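PDB 3GVE: YfkN protein from Bacillus subtilis subsp. subtilis, which belongs to the calcineurin-like phosphoesterase family and holds a manganese and a magnesium ion in a two-metal site. Local coordinates for residues Y27-D32 with Q67-G72; T43-Q48 with G315-R320. All coordinates share one frame; numbering follows the deposited sequence.

Interaction 1. Residues Y27-D32 with Q67-G72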
loop_
_atom_site.group_PDB
_atom_site.type_symbol
_atom_site.label_atom_id
_atom_site.label_comp_id
_atom_site.label_asym_id
_atom_site.label_seq_id
_atom_site.Cartn_x
_atom_site.Cartn_y
_atom_site.Cartn_z
ATOM N N TYR A 27 -9.569 -4.551 -9.105
ATOM C CA TYR A 27 -10.541 -3.927 -8.206
ATOM C C TYR A 27 -9.896 -3.390 -6.932
ATOM O O TYR A 27 -9.110 -4.067 -6.287
ATOM C CB TYR A 27 -11.632 -4.944 -7.844
ATOM C CG TYR A 27 -12.927 -4.295 -7.397
ATOM C CD1 TYR A 27 -13.881 -3.893 -8.327
ATOM C CD2 TYR A 27 -13.182 -4.057 -6.057
ATOM C CE1 TYR A 27 -15.050 -3.289 -7.924
ATOM C CE2 TYR A 27 -14.366 -3.460 -5.650
ATOM C CZ TYR A 27 -15.281 -3.083 -6.598
ATOM O OH TYR A 27 -16.454 -2.463 -6.230
ATOM N N ASP A 28 -10.261 -2.164 -6.581
ATOM C CA ASP A 28 -9.841 -1.509 -5.355
ATOM C C ASP A 28 -10.980 -1.634 -4.343
ATOM O O ASP A 28 -12.000 -0.972 -4.470
ATOM C CB ASP A 28 -9.532 -0.024 -5.660
ATOM C CG ASP A 28 -9.218 0.794 -4.421
ATOM O OD1 ASP A 28 -9.102 0.245 -3.341
ATOM O OD2 ASP A 28 -9.094 2.015 -4.555
ATOM N N TYR A 29 -10.814 -2.488 -3.347
ATOM C CA TYR A 29 -11.862 -2.696 -2.349
ATOM C C TYR A 29 -12.039 -1.508 -1.409
ATOM O O TYR A 29 -13.080 -1.383 -0.792
ATOM C CB TYR A 29 -11.624 -3.960 -1.504
ATOM C CG TYR A 29 -11.739 -5.263 -2.286
ATOM C CD1 TYR A 29 -12.974 -5.750 -2.696
ATOM C CD2 TYR A 29 -10.601 -5.988 -2.629
ATOM C CE1 TYR A 29 -13.072 -6.912 -3.418
ATOM C CE2 TYR A 29 -10.698 -7.150 -3.342
ATOM C CZ TYR A 29 -11.935 -7.611 -3.736
ATOM O OH TYR A 29 -12.038 -8.769 -4.461
ATOM N N TYR A 30 -11.010 -0.681 -1.278
ATOM C CA TYR A 30 -11.068 0.476 -0.381
ATOM C C TYR A 30 -11.885 1.606 -0.988
ATOM O O TYR A 30 -12.827 2.042 -0.348
ATOM C CB TYR A 30 -9.668 0.959 0.002
ATOM C CG TYR A 30 -8.746 -0.179 0.372
ATOM C CD1 TYR A 30 -7.778 -0.590 -0.498
ATOM C CD2 TYR A 30 -8.861 -0.842 1.585
ATOM C CE1 TYR A 30 -6.940 -1.640 -0.190
ATOM C CE2 TYR A 30 -8.020 -1.903 1.902
ATOM C CZ TYR A 30 -7.063 -2.284 1.005
ATOM O OH TYR A 30 -6.209 -3.314 1.287
ATOM N N SER A 31 -11.678 2.008 -2.234
ATOM C CA SER A 31 -12.550 2.977 -2.873
ATOM C C SER A 31 -13.838 2.318 -3.383
ATOM O O SER A 31 -14.803 2.976 -3.713
ATOM C CB SER A 31 -11.795 3.656 -3.992
ATOM O OG SER A 31 -11.483 2.735 -4.985
ATOM N N ASP A 32 -13.904 0.972 -3.423
ATOM C CA ASP A 32 -14.997 0.132 -3.883
ATOM C C ASP A 32 -15.272 0.437 -5.339
ATOM O O ASP A 32 -16.381 0.754 -5.731
ATOM C CB ASP A 32 -16.246 0.322 -3.011
ATOM C CG ASP A 32 -17.176 -0.878 -3.025
ATOM O OD1 ASP A 32 -17.029 -1.774 -3.859
ATOM O OD2 ASP A 32 -18.066 -0.912 -2.158
ATOM N N GLN A 67 -2.176 -12.508 0.968
ATOM C CA GLN A 67 -2.459 -11.458 1.942
ATOM C C GLN A 67 -2.253 -10.088 1.326
ATOM O O GLN A 67 -1.400 -9.907 0.484
ATOM C CB GLN A 67 -1.508 -11.612 3.131
ATOM C CG GLN A 67 -1.825 -10.696 4.314
ATOM C CD GLN A 67 -1.287 -9.268 4.186
ATOM O OE1 GLN A 67 -1.769 -8.358 4.855
ATOM N NE2 GLN A 67 -0.291 -9.083 3.374
ATOM N N GLY A 68 -3.045 -9.126 1.766
ATOM C CA GLY A 68 -2.801 -7.736 1.428
ATOM C C GLY A 68 -4.024 -6.858 1.252
ATOM O O GLY A 68 -3.956 -5.657 1.408
ATOM N N ASN A 69 -5.146 -7.469 0.904
ATOM C CA ASN A 69 -6.389 -6.723 0.685
ATOM C C ASN A 69 -7.578 -7.396 1.378
ATOM O O ASN A 69 -7.403 -8.400 2.018
ATOM C CB ASN A 69 -6.622 -6.429 -0.808
ATOM C CG ASN A 69 -7.016 -7.658 -1.626
ATOM O OD1 ASN A 69 -7.030 -7.620 -2.854
ATOM N ND2 ASN A 69 -7.368 -8.715 -0.959
ATOM N N PRO A 70 -8.784 -6.846 1.262
ATOM C CA PRO A 70 -9.929 -7.452 1.957
ATOM C C PRO A 70 -10.342 -8.842 1.457
ATOM O O PRO A 70 -10.973 -9.551 2.201
ATOM C CB PRO A 70 -11.044 -6.416 1.751
ATOM C CG PRO A 70 -10.298 -5.131 1.723
ATOM C CD PRO A 70 -9.057 -5.438 0.918
ATOM N N LEU A 71 -9.969 -9.226 0.243
ATOM C CA LEU A 71 -10.247 -10.581 -0.227
ATOM C C LEU A 71 -9.424 -11.598 0.568
ATOM O O LEU A 71 -9.931 -12.627 0.963
ATOM C CB LEU A 71 -9.999 -10.709 -1.734
ATOM C CG LEU A 71 -10.372 -12.079 -2.303
ATOM C CD1 LEU A 71 -10.972 -11.969 -3.703
ATOM C CD2 LEU A 71 -9.212 -13.058 -2.266
ATOM N N GLY A 72 -8.166 -11.272 0.834
ATOM C CA GLY A 72 -7.336 -12.114 1.674
ATOM C C GLY A 72 -7.874 -12.194 3.094
ATOM O O GLY A 72 -7.822 -13.238 3.720
#
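Tyr-29 and Pro-70 bring the two backbones together, their CA atoms 6.7 Å apart, where the turn after strand 27-28 meets the first turn of helix 70-85, whose N-cap is Asn-69, in this calcineurin-like phosphoesterase fold. No hydrogen bond joins the two segments; two tyrosines do the packing. Tyr-29 CB meets Pro-70 CG at 3.7 Å, and the two side chains slide past each other in opposite directions. With CG beside its own backbone N (chi1 -67°), the Tyr-29 ring is carried out past the proline to CB of Leu-71, while its hydroxyl is hydrogen-bonded to His-332 of helix 322-340. On one face of this ring Tyr-27 CD2 sits 3.7 Å above the plane, displaced toward the rim. Tyr-30, more exposed, crosses the proline obliquely, its CZ 3.7 Å from Pro-70 CD. The turn bearing both tyrosines is an Asx turn: Asp-28 OD1 accepts from Tyr-30 N at 3.0 Å, approached from above the carboxylate plane. In the other segment, Gln-67 O is hydrogen-bonded to ND1 of the manganese ligand His-21, which ties the loop leading into the helix to the metal site. At the far end of its ring, Tyr-29 OH lies 3.5 Å from Leu-71 CD1.

Interaction 2. Residues T43-Q48 with G315-R320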
loop_
_atom_site.group_PDB
_atom_site.type_symbol
_atom_site.label_atom_id
_atom_site.label_comp_id
_atom_site.label_asym_id
_atom_site.label_seq_id
_atom_site.Cartn_x
_atom_site.Cartn_y
_atom_site.Cartn_z
ATOM N N THR A 43 -3.238 -9.695 -15.519
ATOM C CA THR A 43 -1.951 -10.352 -15.772
ATOM C C THR A 43 -2.128 -11.673 -16.518
ATOM O O THR A 43 -1.304 -12.033 -17.335
ATOM C CB THR A 43 -1.185 -10.628 -14.455
ATOM O OG1 THR A 43 -1.535 -9.650 -13.480
ATOM C CG2 THR A 43 0.336 -10.635 -14.683
ATOM N N ALA A 44 -3.217 -12.369 -16.217
ATOM C CA ALA A 44 -3.509 -13.652 -16.827
ATOM C C ALA A 44 -3.689 -13.547 -18.345
ATOM O O ALA A 44 -3.525 -14.517 -19.032
ATOM C CB ALA A 44 -4.734 -14.289 -16.160
ATOM N N GLN A 45 -3.998 -12.350 -18.843
ATOM C CA GLN A 45 -4.094 -12.145 -20.281
ATOM C C GLN A 45 -2.707 -12.191 -20.899
ATOM O O GLN A 45 -2.549 -12.736 -21.964
ATOM C CB GLN A 45 -4.815 -10.829 -20.614
ATOM C CG GLN A 45 -6.238 -10.729 -20.054
ATOM C CD GLN A 45 -7.227 -11.644 -20.731
ATOM O OE1 GLN A 45 -7.061 -12.836 -20.766
ATOM N NE2 GLN A 45 -8.299 -11.057 -21.246
ATOM N N LEU A 46 -1.705 -11.648 -20.203
ATOM C CA LEU A 46 -0.316 -11.786 -20.655
ATOM C C LEU A 46 0.152 -13.237 -20.579
ATOM O O LEU A 46 0.881 -13.702 -21.429
ATOM C CB LEU A 46 0.640 -10.917 -19.836
ATOM C CG LEU A 46 0.424 -9.408 -19.902
ATOM C CD1 LEU A 46 1.441 -8.701 -18.997
ATOM C CD2 LEU A 46 0.535 -8.894 -21.334
ATOM N N ILE A 47 -0.270 -13.933 -19.531
ATOM C CA ILE A 47 0.097 -15.343 -19.368
ATOM C C ILE A 47 -0.394 -16.142 -20.594
ATOM O O ILE A 47 0.336 -16.921 -21.163
ATOM C CB ILE A 47 -0.468 -15.939 -18.039
ATOM C CG1 ILE A 47 0.225 -15.289 -16.820
ATOM C CG2 ILE A 47 -0.343 -17.472 -18.035
ATOM C CD1 ILE A 47 -0.382 -15.616 -15.472
ATOM N N GLN A 48 -1.656 -15.943 -20.963
ATOM C CA GLN A 48 -2.258 -16.643 -22.090
ATOM C C GLN A 48 -1.496 -16.322 -23.370
ATOM O O GLN A 48 -1.170 -17.208 -24.138
ATOM C CB GLN A 48 -3.734 -16.260 -22.259
ATOM C CG GLN A 48 -4.413 -17.078 -23.360
ATOM C CD GLN A 48 -5.878 -16.790 -23.507
ATOM O OE1 GLN A 48 -6.592 -16.583 -22.532
ATOM N NE2 GLN A 48 -6.346 -16.816 -24.743
ATOM N N GLY A 315 -1.082 -1.137 -21.690
ATOM C CA GLY A 315 -0.829 -1.114 -23.122
ATOM C C GLY A 315 -0.881 -2.444 -23.851
ATOM O O GLY A 315 -0.868 -2.495 -25.071
ATOM N N ASN A 316 -0.903 -3.526 -23.092
ATOM C CA ASN A 316 -0.909 -4.858 -23.654
ATOM C C ASN A 316 -2.178 -5.618 -23.315
ATOM O O ASN A 316 -2.494 -6.596 -23.961
ATOM C CB ASN A 316 0.323 -5.621 -23.176
ATOM C CG ASN A 316 1.592 -5.014 -23.686
ATOM O OD1 ASN A 316 1.762 -4.882 -24.887
ATOM N ND2 ASN A 316 2.469 -4.612 -22.790
ATOM N N VAL A 317 -2.884 -5.169 -22.285
ATOM C CA VAL A 317 -4.090 -5.823 -21.797
ATOM C C VAL A 317 -5.195 -4.799 -21.613
ATOM O O VAL A 317 -4.979 -3.759 -21.026
ATOM C CB VAL A 317 -3.843 -6.489 -20.412
ATOM C CG1 VAL A 317 -5.127 -7.129 -19.866
ATOM C CG2 VAL A 317 -2.709 -7.502 -20.492
ATOM N N THR A 318 -6.387 -5.121 -22.086
ATOM C CA THR A 318 -7.501 -4.181 -21.956
ATOM C C THR A 318 -8.748 -4.775 -21.303
ATOM O O THR A 318 -9.736 -4.073 -21.135
ATOM C CB THR A 318 -7.879 -3.566 -23.302
ATOM O OG1 THR A 318 -8.360 -4.603 -24.144
ATOM C CG2 THR A 318 -6.681 -2.927 -23.950
ATOM N N SER A 319 -8.709 -6.055 -20.946
ATOM C CA SER A 319 -9.860 -6.703 -20.317
ATOM C C SER A 319 -9.480 -7.784 -19.309
ATOM O O SER A 319 -8.330 -8.164 -19.219
ATOM C CB SER A 319 -10.778 -7.319 -21.372
ATOM O OG SER A 319 -10.105 -8.303 -22.107
ATOM N N ARG A 320 -10.471 -8.283 -18.579
ATOM C CA ARG A 320 -10.273 -9.335 -17.597
ATOM C C ARG A 320 -10.315 -10.710 -18.235
ATOM O O ARG A 320 -11.133 -11.004 -19.074
ATOM C CB ARG A 320 -11.364 -9.307 -16.518
ATOM C CG ARG A 320 -11.181 -8.329 -15.400
ATOM C CD ARG A 320 -12.387 -8.351 -14.469
ATOM N NE ARG A 320 -13.586 -7.860 -15.120
ATOM C CZ ARG A 320 -13.941 -6.585 -15.206
ATOM N NH1 ARG A 320 -15.049 -6.265 -15.832
ATOM N NH2 ARG A 320 -13.207 -5.635 -14.690
#
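Gln-45 and Leu-46 on helix 40-53 pack against Val-317 and Ser-319 in the connection that leads from strand 300-312 to helix 322-340, so a late loop of this calcineurin-like phosphoesterase chain lies over an early helix of the fold. The backbones are nearest where the CA atoms of Gln-45 and Val-317 stand 6.5 Å apart, and both side chains set out toward the opposite segment. Val-317 divides its two methyls mainly between neighbouring helix residues. Its CG1, anti to the valine's own backbone N (chi1 178°), lies 3.8 Å from Gln-45 CG, and the two side chains cross at about a right angle. Val-317 CG2 lies closest to Leu-46, 3.6 Å from Leu-46 CD2. The same leucine methyl also reaches CB of Asn-316, while the amide nitrogen of that asparagine is hydrogen-bonded to Ser-312 O, at the end of strand 300-312.

Gln-45 does not run straight out from the helix. Its CB and CG rest on the valine, and beyond them a bend at chi2 (-70°) turns CD, and with it the amide, to the backbone around Ser-319 and Arg-320. Gln-45 CG itself sits 3.4 Å from Ser-319 O. The amide oxygen OE1 is hydrogen-bonded to Asn-321 ND2, one residue past the loop segment, and this is the stronger polar hold on the group. Arg-320 points its CB away from the helix, and its guanidinium forms salt bridges with Glu-34 and Asp-26. On the nitrogen side of the Gln-45 amide, NE2 gives Ser-319 OG one weak hydrogen bond, 3.4 Å long and bent to 136° at the hydrogen.

The centres of interactions 1 and 2 lie 20 Å apart, and their nearest atoms stay about 7 Å from each other without touching. Along the chain the segments alternate: 27-32, 43-48, 67-72, then 315-320. The two contacts have helix 322-340 in common. The loop of interaction 2 leads into it, and the same helix carries His-332, Thr-335 and Val-339, which pack around the tyrosine and proline side chains of interaction 1. Interaction 2 thus joins the C-terminal part to helix 40-53 directly, and helix 322-340 then packs onto the N-terminal segments of interaction 1. Interaction 1 lies near the metals: Gly-68 is about 8 Å from the manganese ion, and Gln-67 next to it is hydrogen-bonded to a metal ligand.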